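Local atomic coordinates of XPF endonuclease (Aeropyrum pernix, PDB entry 2BGW), a protein that probably cleaves DNA as a magnesium-dependent, structure-specific endonuclease of the XPF family, with a likely role in nucleotide excision repair. Residues G7-Y12 against L133-T138; L29-I34 against V129-A134; S62-R67 against E99-A104; E186-A191 against E208-I213. One frame throughout, in Å; residues are numbered along the deposited sequence.

Contact 1: residues G7-Y12 against L133-T138; sequences GRPRVY and LARLST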
loop_
_atom_site.group_PDB
_atom_site.type_symbol
_atom_site.label_atom_id
_atom_site.label_comp_id
_atom_site.label_asym_id
_atom_site.label_seq_id
_atom_site.Cartn_x
_atom_site.Cartn_y
_atom_site.Cartn_z
ATOM N N GLY A 7 6.506 -15.879 13.230
ATOM C CA GLY A 7 7.486 -16.775 12.609
ATOM C C GLY A 7 8.786 -16.171 12.097
ATOM O O GLY A 7 9.125 -15.035 12.389
ATOM N N ARG A 8 9.530 -16.965 11.333
ATOM C CA ARG A 8 10.775 -16.532 10.706
ATOM C C ARG A 8 10.427 -15.353 9.817
ATOM O O ARG A 8 9.526 -15.442 8.987
ATOM C CB ARG A 8 11.401 -17.691 9.903
ATOM C CG ARG A 8 12.228 -17.335 8.642
ATOM C CD ARG A 8 13.524 -16.519 8.928
ATOM N NE ARG A 8 14.564 -16.716 7.918
ATOM C CZ ARG A 8 14.972 -17.914 7.478
ATOM N NH1 ARG A 8 14.421 -19.037 7.934
ATOM N NH2 ARG A 8 15.924 -18.002 6.557
ATOM N N PRO A 9 11.094 -14.217 10.034
ATOM C CA PRO A 9 10.912 -13.011 9.218
ATOM C C PRO A 9 11.168 -13.289 7.740
ATOM O O PRO A 9 12.267 -13.752 7.375
ATOM C CB PRO A 9 11.975 -12.074 9.777
ATOM C CG PRO A 9 12.055 -12.495 11.216
ATOM C CD PRO A 9 12.046 -13.987 11.128
ATOM N N ARG A 10 10.163 -12.979 6.921
ATOM C CA ARG A 10 10.077 -13.419 5.531
ATOM C C ARG A 10 9.373 -12.353 4.700
ATOM O O ARG A 10 8.316 -11.859 5.091
ATOM C CB ARG A 10 9.209 -14.680 5.476
ATOM C CG ARG A 10 9.721 -15.842 4.639
ATOM C CD ARG A 10 8.786 -17.027 4.789
ATOM N N VAL A 11 9.949 -11.995 3.554
ATOM C CA VAL A 11 9.302 -11.077 2.627
ATOM C C VAL A 11 9.673 -11.466 1.223
ATOM O O VAL A 11 10.720 -12.063 1.010
ATOM C CB VAL A 11 9.691 -9.587 2.862
ATOM C CG1 VAL A 11 9.477 -9.178 4.310
ATOM C CG2 VAL A 11 11.111 -9.291 2.439
ATOM N N TYR A 12 8.813 -11.118 0.270
ATOM C CA TYR A 12 9.091 -11.298 -1.149
ATOM C C TYR A 12 9.451 -9.987 -1.832
ATOM O O TYR A 12 8.737 -9.000 -1.674
ATOM C CB TYR A 12 7.853 -11.844 -1.836
ATOM C CG TYR A 12 7.583 -13.289 -1.581
ATOM C CD1 TYR A 12 6.814 -13.684 -0.490
ATOM C CD2 TYR A 12 8.081 -14.273 -2.439
ATOM C CE1 TYR A 12 6.544 -15.025 -0.245
ATOM C CE2 TYR A 12 7.827 -15.628 -2.206
ATOM C CZ TYR A 12 7.055 -15.995 -1.104
ATOM O OH TYR A 12 6.791 -17.321 -0.854
ATOM N N LEU A 133 8.304 -3.509 9.823
ATOM C CA LEU A 133 6.960 -3.764 9.386
ATOM C C LEU A 133 6.678 -5.265 9.316
ATOM O O LEU A 133 5.670 -5.740 9.846
ATOM C CB LEU A 133 6.742 -3.124 8.038
ATOM C CG LEU A 133 6.538 -1.621 8.008
ATOM C CD1 LEU A 133 6.637 -1.173 6.575
ATOM C CD2 LEU A 133 5.206 -1.148 8.634
ATOM N N ALA A 134 7.570 -5.992 8.653
ATOM C CA ALA A 134 7.564 -7.443 8.625
ATOM C C ALA A 134 7.369 -8.019 10.004
ATOM O O ALA A 134 6.503 -8.866 10.186
ATOM C CB ALA A 134 8.866 -7.986 8.037
ATOM N N ARG A 135 8.155 -7.561 10.976
ATOM C CA ARG A 135 8.064 -8.078 12.322
ATOM C C ARG A 135 6.793 -7.662 12.985
ATOM O O ARG A 135 6.075 -8.508 13.531
ATOM C CB ARG A 135 9.216 -7.600 13.154
ATOM C CG ARG A 135 10.514 -8.085 12.656
ATOM C CD ARG A 135 11.081 -9.002 13.611
ATOM N NE ARG A 135 12.426 -8.573 13.940
ATOM C CZ ARG A 135 12.934 -8.631 15.165
ATOM N NH1 ARG A 135 12.192 -9.087 16.162
ATOM N NH2 ARG A 135 14.175 -8.234 15.386
ATOM N N LEU A 136 6.491 -6.377 12.937
ATOM C CA LEU A 136 5.343 -5.879 13.666
ATOM C C LEU A 136 4.022 -6.499 13.263
ATOM O O LEU A 136 3.122 -6.575 14.067
ATOM C CB LEU A 136 5.236 -4.356 13.528
ATOM C CG LEU A 136 5.965 -3.533 14.589
ATOM C CD1 LEU A 136 6.452 -2.220 13.992
ATOM C CD2 LEU A 136 5.090 -3.303 15.824
ATOM N N SER A 137 3.902 -6.900 12.007
ATOM C CA SER A 137 2.597 -7.184 11.402
ATOM C C SER A 137 2.311 -8.652 11.470
ATOM O O SER A 137 1.177 -9.078 11.334
ATOM C CB SER A 137 2.587 -6.776 9.932
ATOM O OG SER A 137 3.440 -7.653 9.209
ATOM N N THR A 138 3.385 -9.411 11.574
ATOM C CA THR A 138 3.383 -10.763 12.086
ATOM C C THR A 138 2.989 -10.473 13.540
ATOM O O THR A 138 2.493 -9.385 13.749
ATOM C CB THR A 138 4.746 -11.263 11.826
ATOM O OG1 THR A 138 4.781 -11.666 10.453
ATOM C CG2 THR A 138 5.051 -12.388 12.698
#

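Contact 2: residues L29-I34 against V129-A134; sequences LGVQVI and VIESLA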
loop_
_atom_site.group_PDB
_atom_site.type_symbol
_atom_site.label_atom_id
_atom_site.label_comp_id
_atom_site.label_asym_id
_atom_site.label_seq_id
_atom_site.Cartn_x
_atom_site.Cartn_y
_atom_site.Cartn_z
ATOM N N LEU A 29 19.968 -8.245 8.051
ATOM C CA LEU A 29 19.196 -8.156 9.303
ATOM C C LEU A 29 18.440 -9.466 9.648
ATOM O O LEU A 29 17.557 -9.491 10.524
ATOM C CB LEU A 29 18.220 -6.973 9.245
ATOM C CG LEU A 29 18.737 -5.646 8.689
ATOM C CD1 LEU A 29 17.667 -4.979 7.861
ATOM C CD2 LEU A 29 19.211 -4.724 9.814
ATOM N N GLY A 30 18.783 -10.543 8.946
ATOM C CA GLY A 30 18.208 -11.862 9.211
ATOM C C GLY A 30 16.831 -12.110 8.624
ATOM O O GLY A 30 16.132 -13.044 9.022
ATOM N N VAL A 31 16.431 -11.264 7.680
ATOM C CA VAL A 31 15.155 -11.435 7.017
ATOM C C VAL A 31 15.358 -12.346 5.823
ATOM O O VAL A 31 16.307 -12.196 5.073
ATOM C CB VAL A 31 14.584 -10.093 6.574
ATOM C CG1 VAL A 31 13.379 -10.281 5.716
ATOM C CG2 VAL A 31 14.202 -9.297 7.761
ATOM N N GLN A 32 14.482 -13.322 5.672
ATOM C CA GLN A 32 14.488 -14.132 4.482
ATOM C C GLN A 32 13.832 -13.329 3.365
ATOM O O GLN A 32 12.688 -12.849 3.504
ATOM C CB GLN A 32 13.714 -15.407 4.722
ATOM C CG GLN A 32 14.167 -16.547 3.839
ATOM C CD GLN A 32 13.173 -17.708 3.806
ATOM O OE1 GLN A 32 11.993 -17.576 4.187
ATOM N NE2 GLN A 32 13.642 -18.851 3.329
ATOM N N VAL A 33 14.560 -13.192 2.259
ATOM C CA VAL A 33 14.163 -12.315 1.172
ATOM C C VAL A 33 14.058 -13.120 -0.116
ATOM O O VAL A 33 15.075 -13.473 -0.693
ATOM C CB VAL A 33 15.208 -11.187 1.014
ATOM C CG1 VAL A 33 15.058 -10.499 -0.299
ATOM C CG2 VAL A 33 15.080 -10.186 2.137
ATOM N N ILE A 34 12.839 -13.419 -0.566
ATOM C CA ILE A 34 12.627 -14.265 -1.754
ATOM C C ILE A 34 12.238 -13.455 -2.982
ATOM O O ILE A 34 11.149 -12.850 -3.012
ATOM C CB ILE A 34 11.487 -15.240 -1.541
ATOM C CG1 ILE A 34 11.731 -16.073 -0.290
ATOM C CG2 ILE A 34 11.245 -16.076 -2.830
ATOM C CD1 ILE A 34 10.458 -16.686 0.248
ATOM N N VAL A 129 12.950 -0.176 7.817
ATOM C CA VAL A 129 11.520 0.059 7.899
ATOM C C VAL A 129 10.790 -1.174 7.412
ATOM O O VAL A 129 9.791 -1.599 8.000
ATOM C CB VAL A 129 11.135 1.290 7.049
ATOM C CG1 VAL A 129 9.645 1.515 7.006
ATOM C CG2 VAL A 129 11.793 2.493 7.620
ATOM N N ILE A 130 11.288 -1.767 6.333
ATOM C CA ILE A 130 10.640 -2.969 5.811
ATOM C C ILE A 130 10.731 -4.058 6.870
ATOM O O ILE A 130 9.752 -4.718 7.175
ATOM C CB ILE A 130 11.254 -3.465 4.482
ATOM C CG1 ILE A 130 10.887 -2.509 3.339
ATOM C CG2 ILE A 130 10.748 -4.889 4.178
ATOM C CD1 ILE A 130 11.732 -2.684 2.107
ATOM N N GLU A 131 11.917 -4.219 7.444
ATOM C CA GLU A 131 12.146 -5.281 8.413
ATOM C C GLU A 131 11.271 -5.126 9.665
ATOM O O GLU A 131 10.808 -6.102 10.219
ATOM C CB GLU A 131 13.627 -5.323 8.751
ATOM C CG GLU A 131 14.033 -6.459 9.601
ATOM C CD GLU A 131 14.226 -6.056 11.008
ATOM O OE1 GLU A 131 14.670 -4.938 11.224
ATOM O OE2 GLU A 131 13.950 -6.842 11.920
ATOM N N SER A 132 11.026 -3.893 10.080
ATOM C CA SER A 132 10.243 -3.627 11.262
ATOM C C SER A 132 8.771 -3.899 11.007
ATOM O O SER A 132 8.078 -4.438 11.855
ATOM C CB SER A 132 10.457 -2.177 11.692
ATOM O OG SER A 132 11.650 -2.034 12.449
ATOM N N LEU A 133 8.304 -3.509 9.823
ATOM C CA LEU A 133 6.960 -3.764 9.386
ATOM C C LEU A 133 6.678 -5.265 9.316
ATOM O O LEU A 133 5.670 -5.740 9.846
ATOM C CB LEU A 133 6.742 -3.124 8.038
ATOM C CG LEU A 133 6.538 -1.621 8.008
ATOM C CD1 LEU A 133 6.637 -1.173 6.575
ATOM C CD2 LEU A 133 5.206 -1.148 8.634
ATOM N N ALA A 134 7.570 -5.992 8.653
ATOM C CA ALA A 134 7.564 -7.443 8.625
ATOM C C ALA A 134 7.369 -8.019 10.004
ATOM O O ALA A 134 6.503 -8.866 10.186
ATOM C CB ALA A 134 8.866 -7.986 8.037
#

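Contact 3: residues S62-R67 against E99-A104; sequences SLFDGR and ERSLYA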
loop_
_atom_site.group_PDB
_atom_site.type_symbol
_atom_site.label_atom_id
_atom_site.label_comp_id
_atom_site.label_asym_id
_atom_site.label_seq_id
_atom_site.Cartn_x
_atom_site.Cartn_y
_atom_site.Cartn_z
ATOM N N SER A 62 7.782 10.392 -11.209
ATOM C CA SER A 62 6.497 9.778 -11.513
ATOM C C SER A 62 5.282 10.633 -11.129
ATOM O O SER A 62 4.217 10.442 -11.702
ATOM C CB SER A 62 6.400 8.424 -10.846
ATOM O OG SER A 62 5.964 8.636 -9.523
ATOM N N LEU A 63 5.413 11.554 -10.169
ATOM C CA LEU A 63 4.308 12.476 -9.907
ATOM C C LEU A 63 4.010 13.221 -11.190
ATOM O O LEU A 63 2.860 13.342 -11.577
ATOM C CB LEU A 63 4.601 13.471 -8.782
ATOM C CG LEU A 63 3.608 14.634 -8.514
ATOM C CD1 LEU A 63 2.140 14.205 -8.399
ATOM C CD2 LEU A 63 3.992 15.506 -7.301
ATOM N N PHE A 64 5.042 13.692 -11.882
ATOM C CA PHE A 64 4.814 14.506 -13.065
ATOM C C PHE A 64 4.610 13.686 -14.333
ATOM O O PHE A 64 4.050 14.199 -15.285
ATOM C CB PHE A 64 5.914 15.550 -13.231
ATOM C CG PHE A 64 6.106 16.412 -12.014
ATOM C CD1 PHE A 64 7.311 16.381 -11.303
ATOM C CD2 PHE A 64 5.069 17.229 -11.552
ATOM C CE1 PHE A 64 7.489 17.168 -10.173
ATOM C CE2 PHE A 64 5.231 18.014 -10.410
ATOM C CZ PHE A 64 6.448 17.987 -9.724
ATOM N N ASP A 65 5.091 12.438 -14.359
ATOM C CA ASP A 65 4.742 11.460 -15.400
ATOM C C ASP A 65 3.252 11.225 -15.472
ATOM O O ASP A 65 2.721 11.012 -16.544
ATOM C CB ASP A 65 5.339 10.102 -15.068
ATOM C CG ASP A 65 6.783 9.986 -15.453
ATOM O OD1 ASP A 65 7.348 10.972 -15.985
ATOM O OD2 ASP A 65 7.366 8.894 -15.218
ATOM N N GLY A 66 2.582 11.234 -14.324
ATOM C CA GLY A 66 1.242 10.679 -14.241
ATOM C C GLY A 66 1.295 9.238 -13.753
ATOM O O GLY A 66 0.293 8.689 -13.276
ATOM N N ARG A 67 2.473 8.622 -13.872
ATOM C CA ARG A 67 2.726 7.292 -13.334
ATOM C C ARG A 67 2.337 7.120 -11.847
ATOM O O ARG A 67 1.696 6.128 -11.495
ATOM C CB ARG A 67 4.189 6.952 -13.494
ATOM C CG ARG A 67 4.580 6.348 -14.794
ATOM C CD ARG A 67 5.914 5.664 -14.547
ATOM N NE ARG A 67 6.459 5.020 -15.742
ATOM C CZ ARG A 67 7.771 4.869 -15.989
ATOM N NH1 ARG A 67 8.689 5.330 -15.124
ATOM N NH2 ARG A 67 8.178 4.269 -17.117
ATOM N N GLU A 99 7.934 22.356 -4.909
ATOM C CA GLU A 99 7.513 21.720 -3.654
ATOM C C GLU A 99 6.019 21.743 -3.352
ATOM O O GLU A 99 5.528 20.877 -2.613
ATOM C CB GLU A 99 8.121 22.399 -2.441
ATOM C CG GLU A 99 9.449 23.044 -2.574
ATOM C CD GLU A 99 9.933 23.383 -1.193
ATOM O OE1 GLU A 99 9.322 24.273 -0.537
ATOM O OE2 GLU A 99 10.891 22.714 -0.739
ATOM N N ARG A 100 5.307 22.767 -3.832
ATOM C CA ARG A 100 3.879 22.842 -3.559
ATOM C C ARG A 100 3.282 21.581 -4.141
ATOM O O ARG A 100 2.450 20.959 -3.502
ATOM C CB ARG A 100 3.221 24.066 -4.171
ATOM C CG ARG A 100 1.711 24.140 -3.917
ATOM C CD ARG A 100 1.372 25.223 -2.872
ATOM N NE ARG A 100 -0.058 25.303 -2.549
ATOM C CZ ARG A 100 -1.009 25.735 -3.386
ATOM N NH1 ARG A 100 -0.686 26.127 -4.621
ATOM N NH2 ARG A 100 -2.294 25.756 -3.000
ATOM N N SER A 101 3.740 21.191 -5.332
ATOM C CA SER A 101 3.333 19.947 -5.954
ATOM C C SER A 101 3.622 18.746 -5.054
ATOM O O SER A 101 2.698 18.071 -4.598
ATOM C CB SER A 101 4.049 19.767 -7.285
ATOM O OG SER A 101 3.312 20.353 -8.319
ATOM N N LEU A 102 4.905 18.494 -4.796
ATOM C CA LEU A 102 5.337 17.298 -4.095
ATOM C C LEU A 102 4.551 17.045 -2.797
ATOM O O LEU A 102 3.886 16.006 -2.666
ATOM C CB LEU A 102 6.849 17.318 -3.883
ATOM C CG LEU A 102 7.603 17.138 -5.201
ATOM C CD1 LEU A 102 9.097 17.198 -5.025
ATOM C CD2 LEU A 102 7.255 15.841 -5.847
ATOM N N TYR A 103 4.583 18.003 -1.870
ATOM C CA TYR A 103 3.921 17.827 -0.589
ATOM C C TYR A 103 2.421 17.647 -0.800
ATOM O O TYR A 103 1.794 16.842 -0.114
ATOM C CB TYR A 103 4.206 18.985 0.380
ATOM C CG TYR A 103 5.651 19.104 0.819
ATOM C CD1 TYR A 103 6.421 20.219 0.469
ATOM C CD2 TYR A 103 6.262 18.101 1.582
ATOM C CE1 TYR A 103 7.769 20.340 0.863
ATOM C CE2 TYR A 103 7.616 18.219 1.991
ATOM C CZ TYR A 103 8.352 19.347 1.618
ATOM O OH TYR A 103 9.663 19.465 1.996
ATOM N N ALA A 104 1.840 18.374 -1.754
ATOM C CA ALA A 104 0.408 18.220 -2.048
ATOM C C ALA A 104 0.109 16.785 -2.473
ATOM O O ALA A 104 -0.864 16.191 -2.016
ATOM C CB ALA A 104 -0.050 19.199 -3.099
#

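Contact 4: residues E186-A191 against E208-I213; sequences ERFFTA and EEIKKI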
loop_
_atom_site.group_PDB
_atom_site.type_symbol
_atom_site.label_atom_id
_atom_site.label_comp_id
_atom_site.label_asym_id
_atom_site.label_seq_id
_atom_site.Cartn_x
_atom_site.Cartn_y
_atom_site.Cartn_z
ATOM N N GLU A 186 -9.271 -22.567 -10.175
ATOM C CA GLU A 186 -9.885 -23.368 -11.206
ATOM C C GLU A 186 -11.141 -24.093 -10.732
ATOM O O GLU A 186 -12.122 -24.173 -11.478
ATOM C CB GLU A 186 -8.873 -24.331 -11.752
ATOM C CG GLU A 186 -9.351 -25.047 -12.923
ATOM C CD GLU A 186 -8.943 -26.458 -12.805
ATOM O OE1 GLU A 186 -9.126 -27.000 -11.690
ATOM O OE2 GLU A 186 -8.407 -27.004 -13.796
ATOM N N ARG A 187 -11.122 -24.594 -9.499
ATOM C CA ARG A 187 -12.355 -25.033 -8.865
ATOM C C ARG A 187 -13.375 -23.882 -8.837
ATOM O O ARG A 187 -14.554 -24.095 -9.123
ATOM C CB ARG A 187 -12.101 -25.618 -7.463
ATOM N N PHE A 188 -12.922 -22.665 -8.544
ATOM C CA PHE A 188 -13.832 -21.516 -8.468
ATOM C C PHE A 188 -14.407 -21.145 -9.822
ATOM O O PHE A 188 -15.595 -20.818 -9.929
ATOM C CB PHE A 188 -13.159 -20.268 -7.878
ATOM C CG PHE A 188 -13.987 -19.015 -8.039
ATOM C CD1 PHE A 188 -15.155 -18.834 -7.290
ATOM C CD2 PHE A 188 -13.625 -18.044 -8.964
ATOM C CE1 PHE A 188 -15.939 -17.715 -7.442
ATOM C CE2 PHE A 188 -14.409 -16.910 -9.122
ATOM C CZ PHE A 188 -15.579 -16.751 -8.357
ATOM N N PHE A 189 -13.544 -21.180 -10.841
ATOM C CA PHE A 189 -13.896 -20.796 -12.214
ATOM C C PHE A 189 -14.833 -21.792 -12.875
ATOM O O PHE A 189 -15.098 -21.713 -14.067
ATOM C CB PHE A 189 -12.634 -20.689 -13.053
ATOM C CG PHE A 189 -11.806 -19.491 -12.747
ATOM C CD1 PHE A 189 -12.383 -18.344 -12.231
ATOM C CD2 PHE A 189 -10.452 -19.490 -13.014
ATOM C CE1 PHE A 189 -11.637 -17.235 -11.970
ATOM C CE2 PHE A 189 -9.692 -18.362 -12.761
ATOM C CZ PHE A 189 -10.296 -17.236 -12.232
ATOM N N THR A 190 -15.362 -22.707 -12.079
ATOM C CA THR A 190 -16.000 -23.893 -12.575
ATOM C C THR A 190 -17.292 -24.083 -11.842
ATOM O O THR A 190 -18.138 -24.854 -12.273
ATOM C CB THR A 190 -15.045 -25.082 -12.402
ATOM O OG1 THR A 190 -14.687 -25.562 -13.696
ATOM C CG2 THR A 190 -15.613 -26.202 -11.543
ATOM N N ALA A 191 -17.462 -23.355 -10.745
ATOM C CA ALA A 191 -18.691 -23.474 -9.972
ATOM C C ALA A 191 -19.889 -22.842 -10.670
ATOM O O ALA A 191 -19.775 -22.218 -11.742
ATOM C CB ALA A 191 -18.513 -22.887 -8.604
ATOM N N GLU A 208 -24.235 -13.938 -11.293
ATOM C CA GLU A 208 -24.651 -13.951 -12.702
ATOM C C GLU A 208 -23.572 -13.289 -13.549
ATOM O O GLU A 208 -23.086 -13.873 -14.515
ATOM C CB GLU A 208 -26.010 -13.251 -12.909
ATOM N N GLU A 209 -23.172 -12.083 -13.157
ATOM C CA GLU A 209 -22.155 -11.346 -13.893
ATOM C C GLU A 209 -20.873 -12.195 -14.084
ATOM O O GLU A 209 -20.289 -12.246 -15.189
ATOM C CB GLU A 209 -21.884 -9.994 -13.195
ATOM C CG GLU A 209 -20.703 -9.146 -13.731
ATOM C CD GLU A 209 -20.920 -8.620 -15.139
ATOM O OE1 GLU A 209 -21.750 -9.189 -15.880
ATOM O OE2 GLU A 209 -20.260 -7.630 -15.524
ATOM N N ILE A 210 -20.466 -12.875 -13.004
ATOM C CA ILE A 210 -19.211 -13.622 -12.977
ATOM C C ILE A 210 -19.322 -14.797 -13.938
ATOM O O ILE A 210 -18.487 -14.949 -14.866
ATOM C CB ILE A 210 -18.862 -14.115 -11.558
ATOM C CG1 ILE A 210 -18.437 -12.940 -10.669
ATOM C CG2 ILE A 210 -17.752 -15.154 -11.612
ATOM C CD1 ILE A 210 -18.494 -13.236 -9.181
ATOM N N LYS A 211 -20.369 -15.603 -13.718
ATOM C CA LYS A 211 -20.667 -16.738 -14.570
ATOM C C LYS A 211 -20.725 -16.285 -16.023
ATOM O O LYS A 211 -19.985 -16.816 -16.847
ATOM C CB LYS A 211 -21.964 -17.425 -14.135
ATOM C CG LYS A 211 -21.801 -18.356 -12.925
ATOM C CD LYS A 211 -21.561 -19.887 -13.262
ATOM C CE LYS A 211 -20.762 -20.169 -14.545
ATOM N NZ LYS A 211 -19.813 -21.272 -14.347
ATOM N N LYS A 212 -21.545 -15.270 -16.319
ATOM C CA LYS A 212 -21.695 -14.799 -17.691
ATOM C C LYS A 212 -20.320 -14.493 -18.260
ATOM O O LYS A 212 -20.049 -14.855 -19.399
ATOM C CB LYS A 212 -22.658 -13.609 -17.830
ATOM N N ILE A 213 -19.428 -13.887 -17.473
ATOM C CA ILE A 213 -18.071 -13.613 -17.984
ATOM C C ILE A 213 -17.250 -14.887 -18.243
ATOM O O ILE A 213 -16.513 -14.979 -19.223
ATOM C CB ILE A 213 -17.283 -12.689 -17.069
ATOM C CG1 ILE A 213 -17.822 -11.276 -17.169
ATOM C CG2 ILE A 213 -15.811 -12.681 -17.473
ATOM C CD1 ILE A 213 -17.468 -10.427 -15.980
#

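Contact 1: residues G7-Y12 against L133-T138
Pro9 and Arg135 bring their CA atoms to 6.5 Å of each other, while Gly7 and Thr138 come together further out, as the run into strand 10-14 passes the last turn of helix 123-137. This is a helix laid beside a sheet in the ERCC4 nuclease domain, which belongs to the PD-(D/E)XK clan, and the two segments meet here through van der Waals packing. The innermost touch joins Val11 CG1 to Ala134 CB at 4.0 Å. CG1 of Val11 is anti to its carbonyl carbon (chi1 -53°), a setting that carries this one branch across to the alanine methyl, and Val31 packs against the same valine from the neighbouring strand's approach. Nearer the surface, the pyrrolidine of Pro9 meets the aliphatic shaft of Arg135, CG to CD 4.3 Å apart. The arginine's NE is in a salt bridge with Glu131 one helical turn back. Other residues of this last turn, Leu133 and Leu136, pack on the second subunit, so the helix lies between its own sheet and the dimer partner. Within segment 133-138, Ser137 OG donates to Leu133 O at 3.0 Å, tilted 28° from the carbonyl plane. Nearer the start of segment 7-12, the methyl CG2 of Thr138 rests 3.8 Å from Gly7 N.

Contact 2: residues L29-I34 against V129-A134
Glu131 meets Val31 and Leu29 with the hydrocarbon part of an acidic side chain: what packs is its CB and CG, while the carboxylate is carried past the two apolar residues. The closest approach is between Val31 CG2 and Glu131 CG, at 3.4 Å, and the same methyl lies 4.1 Å from Glu131 CB. Leu29 adds a second touch from its CD1, 4.2 Å from Glu131 CB, so that the first carbon of the glutamate side chain is met by two branched residues at once. Both of these neighbours lie at a slant to the glutamate chain rather than running alongside it. The torsions of Glu131 explain the division of labour: CG is anti to the backbone N (chi1 -173°), which extends it across to the valine, and a bend at the next bond (chi2 -102°) takes the carboxylate off toward Arg135. Leu26 of helix 22-28 also packs on this glutamate. In the ERCC4 nuclease fold the contact joins helix 123-137 to the turn between helix 22-28 and strand 32-36, outermost in the sheet of this chain. That turn is a Schellman motif with Gly30, at positive phi, as its C-prime residue: Val31 N returns to Leu26 O and Gly30 N to Glu27 O. Leu29 and Val31 flank the glycine of this motif, and both side chains point toward the glutamate's helix. Immediately afterwards Gln32 and Ile34 enter the sheet, pairing their backbones with Val11 of strand 10-14.

Contact 3: residues S62-R67 against E99-A104
Leu63 and Leu102 form the heart of this contact, their CD2 methyls meeting at 3.6 Å with the two side chains inclined to one another. The same methyl of Leu63 also lies 3.9 Å from Leu102 CA and 3.9 Å from Ser101 O, so a single branch sits against both the backbone and the side chain of helix 99-112. It gets there because CG of Leu63 is anti to the backbone N (chi1 172°), stretching the leucine out from helix 56-65. Beside it the edge of the Phe64 ring meets Ser101. The serine OG stands in the plane of the ring, 3.7 Å from CE2, and Ser101 CB is nearly as close to that carbon. This is van der Waals packing of a small polar side chain on an aromatic rim. In the next layer, Leu63 CG lies over one face of the Phe64 ring, 4.2 Å above its plane and displaced toward the rim. Leu68 and Phe69 of helix 67-78 back Leu63, just past Gly66, whose positive phi marks the break between the two helices. Helix 99-112 also meets the second subunit: Arg100 NH2 makes a salt bridge with Glu131 of the second subunit, and Ala104 packs on Ser132 of that subunit. The arrangement is a helix-to-helix contact within the ERCC4 nuclease domain, tying a helix of the subunit interface to the helix that follows strand 49-55 of the PD-(D/E)XK core.

Contact 4: residues E186-A191 against E208-I213
The Phe188 ring approaches Ile210 obliquely, its CZ lying 4.2 Å from CG2 of the isoleucine, while at its edge, in the plane, stands CE1 of the adjoining Phe189. Phe182 of helix 172-182 is set edge-to-face with Phe188, and the Phe189 ring stacks on Phe189 of the second subunit. The setting is the helix-hairpin-helix domain, a small all-helical DNA-binding module, and this contact joins the short helix 185-188, with the residues after it, to helix 204-215. Phe188 has CG anti to its backbone N (chi1 169°), which swings the ring in among Ile178, Ile196 and Ile210. Ile196, from helix 193-198, touches Phe188, Ala191, Ile210 and Lys211. Beside these apolar contacts there is one polar link. Lys211 reaches back from helix 204-215 to the main chain just beyond helix 185-188, its side chain bent at several bonds (chi2 -95°) so that it curls over to the carbonyl of Ala191. The carboxylate of Glu186 of the second subunit lies at long range from the same ammonium group and may add a weak electrostatic pull. The bond itself is nearly linear at the acceptor: Lys211 NZ donates to Ala191 O over 2.8 Å with a C=O...N angle of 168°, and Lys211 CD lies 3.3 Å from the same oxygen.

From the N terminus, the chain first opens contact 1 at 7-12 and then contact 2 at 29-34. Both are closed by helix 123-137, on overlapping turns that share Leu133 and Ala134, so the two touch and tie strand 10-14 and the turn leading into its neighbour 32-36 to one helix. Contact 3 opens and closes within both of these long loops. It joins helices 56-65 and 99-112 in another part of the nuclease domain, its centre about 29 Å from that of contact 2. Contact 4 follows in series, in the helix-hairpin-helix domain, its centre about 38 Å from that of contact 2. Each of the four also has residues against the second subunit.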